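Hypothetical protein TM1553 (Thermotoga maritima, PDB 1VRM) belongs to the ApbE family, whose members are FAD:protein FMN transferases, and so probably uses FAD to attach FMN covalently to target proteins. Local coordinates at residues Arg246-Leu251 with Pro258-Trp263. Numbering follows the deposited sequence.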
ATOM      1  N   ARG A 246       3.650   4.320  21.056  1.00 11.40           N
ATOM      2  CA  ARG A 246       3.945   3.800  19.734  1.00  8.29           C
ATOM      3  C   ARG A 246       3.807   4.899  18.673  1.00  8.91           C
ATOM      4  O   ARG A 246       2.804   5.615  18.677  1.00 10.27           O
ATOM      5  CB  ARG A 246       2.937   2.710  19.396  1.00 10.30           C
ATOM      6  CG  ARG A 246       3.181   2.056  18.077  1.00  8.96           C
ATOM      7  CD  ARG A 246       2.206   0.945  17.777  1.00 12.11           C
ATOM      8  NE  ARG A 246       2.396  -0.144  18.762  1.00 10.06           N
ATOM      9  CZ  ARG A 246       2.138  -1.417  18.588  1.00 14.33           C
ATOM     10  NH1 ARG A 246       1.676  -1.883  17.435  1.00 13.10           N
ATOM     11  NH2 ARG A 246       2.394  -2.254  19.588  1.00 11.78           N
ATOM     12  N   TYR A 247       4.793   4.999  17.793  1.00  7.45           N
ATOM     13  CA  TYR A 247       4.761   5.912  16.653  1.00  5.84           C
ATOM     14  C   TYR A 247       4.905   5.024  15.433  1.00  7.35           C
ATOM     15  O   TYR A 247       5.922   4.397  15.201  1.00  9.17           O
ATOM     16  CB  TYR A 247       5.878   6.946  16.771  1.00  7.21           C
ATOM     17  CG  TYR A 247       5.721   7.728  18.025  1.00  7.18           C
ATOM     18  CD1 TYR A 247       4.893   8.842  18.075  1.00  6.43           C
ATOM     19  CD2 TYR A 247       6.414   7.366  19.175  1.00  9.08           C
ATOM     20  CE1 TYR A 247       4.713   9.559  19.205  1.00 13.97           C
ATOM     21  CE2 TYR A 247       6.238   8.100  20.347  1.00  9.46           C
ATOM     22  CZ  TYR A 247       5.390   9.194  20.352  1.00 10.39           C
ATOM     23  OH  TYR A 247       5.171   9.954  21.489  1.00 11.76           O
ATOM     24  N   HIS A 248       3.838   4.964  14.659  1.00  9.44           N
ATOM     25  CA  HIS A 248       3.805   4.119  13.464  1.00  9.54           C
ATOM     26  C   HIS A 248       3.803   5.022  12.201  1.00  6.82           C
ATOM     27  O   HIS A 248       3.627   6.252  12.293  1.00  8.43           O
ATOM     28  CB  HIS A 248       2.583   3.220  13.504  1.00  9.27           C
ATOM     29  CG  HIS A 248       1.303   3.968  13.484  1.00  9.59           C
ATOM     30  ND1 HIS A 248       0.783   4.514  12.326  1.00  9.84           N
ATOM     31  CD2 HIS A 248       0.441   4.280  14.480  1.00  9.39           C
ATOM     32  CE1 HIS A 248      -0.340   5.146  12.629  1.00  8.37           C
ATOM     33  NE2 HIS A 248      -0.585   4.991  13.919  1.00  8.66           N
ATOM     34  N   HIS A 249       4.012   4.384  11.052  1.00  9.46           N
ATOM     35  CA  HIS A 249       4.328   5.092   9.810  1.00  9.36           C
ATOM     36  C   HIS A 249       3.122   5.633   9.059  1.00  9.83           C
ATOM     37  O   HIS A 249       3.282   6.299   8.032  1.00 11.31           O
ATOM     38  CB  HIS A 249       5.130   4.166   8.885  1.00 10.02           C
ATOM     39  CG  HIS A 249       4.266   3.244   8.100  1.00 17.41           C
ATOM     40  ND1 HIS A 249       3.535   2.231   8.684  1.00 19.05           N
ATOM     41  CD2 HIS A 249       3.944   3.231   6.780  1.00 27.54           C
ATOM     42  CE1 HIS A 249       2.849   1.591   7.752  1.00 26.53           C
ATOM     43  NE2 HIS A 249       3.076   2.182   6.589  1.00 31.72           N
ATOM     44  N   ILE A 250       1.926   5.329   9.543  1.00  6.38           N
ATOM     45  CA  ILE A 250       0.705   5.794   8.851  1.00  8.52           C
ATOM     46  C   ILE A 250       0.335   7.160   9.407  1.00  8.37           C
ATOM     47  O   ILE A 250      -0.483   7.340  10.313  1.00  9.21           O
ATOM     48  CB  ILE A 250      -0.475   4.838   8.929  1.00  8.01           C
ATOM     49  CG1 ILE A 250      -0.033   3.426   8.543  1.00 11.90           C
ATOM     50  CG2 ILE A 250      -1.607   5.318   7.988  1.00  9.13           C
ATOM     51  CD1 ILE A 250      -1.079   2.357   8.806  1.00 13.30           C
ATOM     52  N   LEU A 251       0.959   8.170   8.804  1.00  6.82           N
ATOM     53  CA  LEU A 251       0.723   9.547   9.235  1.00  7.25           C
ATOM     54  C   LEU A 251      -0.569  10.089   8.659  1.00  8.98           C
ATOM     55  O   LEU A 251      -0.940   9.787   7.513  1.00  8.83           O
ATOM     56  CB  LEU A 251       1.908  10.427   8.800  1.00  7.37           C
ATOM     57  CG  LEU A 251       3.301   9.975   9.254  1.00  9.14           C
ATOM     58  CD1 LEU A 251       4.438  10.948   8.801  1.00 14.02           C
ATOM     59  CD2 LEU A 251       3.404   9.811  10.735  1.00 10.76           C
ATOM     60  N   PRO A 258       1.194  10.271  13.532  1.00  5.44           N
ATOM     61  CA  PRO A 258       0.578   8.981  13.308  1.00  9.04           C
ATOM     62  C   PRO A 258      -0.902   9.078  13.521  1.00  8.91           C
ATOM     63  O   PRO A 258      -1.378   9.689  14.481  1.00  9.74           O
ATOM     64  CB  PRO A 258       1.262   8.067  14.340  1.00  7.95           C
ATOM     65  CG  PRO A 258       2.591   8.674  14.528  1.00  9.52           C
ATOM     66  CD  PRO A 258       2.312  10.160  14.494  1.00 10.53           C
ATOM     67  N   ALA A 259      -1.658   8.502  12.608  1.00  9.91           N
ATOM     68  CA  ALA A 259      -3.108   8.508  12.759  1.00  9.44           C
ATOM     69  C   ALA A 259      -3.486   7.606  13.957  1.00  7.78           C
ATOM     70  O   ALA A 259      -2.904   6.537  14.110  1.00  9.13           O
ATOM     71  CB  ALA A 259      -3.735   7.980  11.484  1.00 10.80           C
ATOM     72  N   ARG A 260      -4.426   8.057  14.792  1.00  9.74           N
ATOM     73  CA  ARG A 260      -4.785   7.396  16.037  1.00  9.66           C
ATOM     74  C   ARG A 260      -6.197   6.824  16.044  1.00 10.30           C
ATOM     75  O   ARG A 260      -6.986   7.119  15.135  1.00 15.29           O
ATOM     76  CB  ARG A 260      -4.617   8.367  17.212  1.00 14.20           C
ATOM     77  CG  ARG A 260      -3.184   8.974  17.316  1.00 13.08           C
ATOM     78  CD  ARG A 260      -2.150   7.893  17.491  1.00 15.20           C
ATOM     79  NE  ARG A 260      -0.828   8.405  17.861  1.00 11.12           N
ATOM     80  CZ  ARG A 260       0.221   7.616  18.067  1.00 15.59           C
ATOM     81  NH1 ARG A 260       0.104   6.310  17.922  1.00 16.18           N
ATOM     82  NH2 ARG A 260       1.397   8.134  18.386  1.00 11.09           N
ATOM     83  N   GLY A 261      -6.505   5.956  17.011  1.00  9.21           N
ATOM     84  CA  GLY A 261      -7.872   5.490  17.154  1.00  9.73           C
ATOM     85  C   GLY A 261      -8.190   4.203  16.422  1.00 10.40           C
ATOM     86  O   GLY A 261      -9.271   3.642  16.604  1.00 11.67           O
ATOM     87  N   VAL A 262      -7.213   3.683  15.678  1.00 10.03           N
ATOM     88  CA  VAL A 262      -7.429   2.541  14.769  1.00  8.88           C
ATOM     89  C   VAL A 262      -6.236   1.580  14.828  1.00  7.52           C
ATOM     90  O   VAL A 262      -5.077   2.009  14.810  1.00  9.01           O
ATOM     91  CB  VAL A 262      -7.605   3.029  13.289  1.00 11.90           C
ATOM     92  CG1 VAL A 262      -7.931   1.835  12.371  1.00 13.58           C
ATOM     93  CG2 VAL A 262      -8.662   4.083  13.187  1.00 17.64           C
ATOM     94  N   TRP A 263      -6.492   0.280  14.947  1.00  7.06           N
ATOM     95  CA  TRP A 263      -5.452  -0.712  14.938  1.00  6.12           C
ATOM     96  C   TRP A 263      -5.195  -1.286  13.538  1.00  7.10           C
ATOM     97  O   TRP A 263      -4.035  -1.486  13.117  1.00  8.68           O
ATOM     98  CB  TRP A 263      -5.718  -1.824  15.938  1.00  9.33           C
ATOM     99  CG  TRP A 263      -5.513  -1.409  17.386  1.00  8.13           C
ATOM    100  CD1 TRP A 263      -4.891  -0.290  17.858  1.00 12.73           C
ATOM    101  CD2 TRP A 263      -5.881  -2.177  18.551  1.00 12.06           C
ATOM    102  NE1 TRP A 263      -4.884  -0.300  19.247  1.00 12.83           N
ATOM    103  CE2 TRP A 263      -5.466  -1.455  19.686  1.00 10.45           C
ATOM    104  CE3 TRP A 263      -6.489  -3.405  18.726  1.00 12.52           C
ATOM    105  CZ2 TRP A 263      -5.676  -1.932  20.988  1.00 11.97           C
ATOM    106  CZ3 TRP A 263      -6.692  -3.874  20.036  1.00 14.20           C
ATOM    107  CH2 TRP A 263      -6.296  -3.137  21.120  1.00 14.25           C
TER
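H248 NE2 donates across the contact to A259 O at 2.8 Å, the acceptor lying in the ring plane, while ND1 accepts from I250 N of its own segment and fixes the ring's rotation; a histidine suits the place because one imidazole can donate through one nitrogen and accept through the other. Its chi1 of 63° brings the ring edge with ND1 alongside I250 N. Between the backbones, A259 N meets I250 O at 2.8 Å in a nearly straight bond (177°), part of the single bridge pairing L251 with P258. R260 reaches back with its extended outer chain, and NH1 and NH2, the paired donors only arginine offers, both clasp R246 O, each at 2.9 Å, with the oxygen in the guanidinium plane.

Apolar contacts centre on P258, whose compact ring serves several neighbours. Its CB sits over one face of the H248 ring, 3.7 Å from the centroid, as a CH-pi contact, and over the centre of the R260 guanidinium. CG meets the edge of the Y247 ring, and L251 CD2 packs against P258 CD at 3.9 Å. An alanine in place of H248 would probably leave A259 O and I250 N without these partners and P258 CB without its aromatic face.

I250 centres an inverse gamma turn in this bridged connection from strand 245-248 to strand 262-269, with I250 and A259 against F283 of helix 272-296.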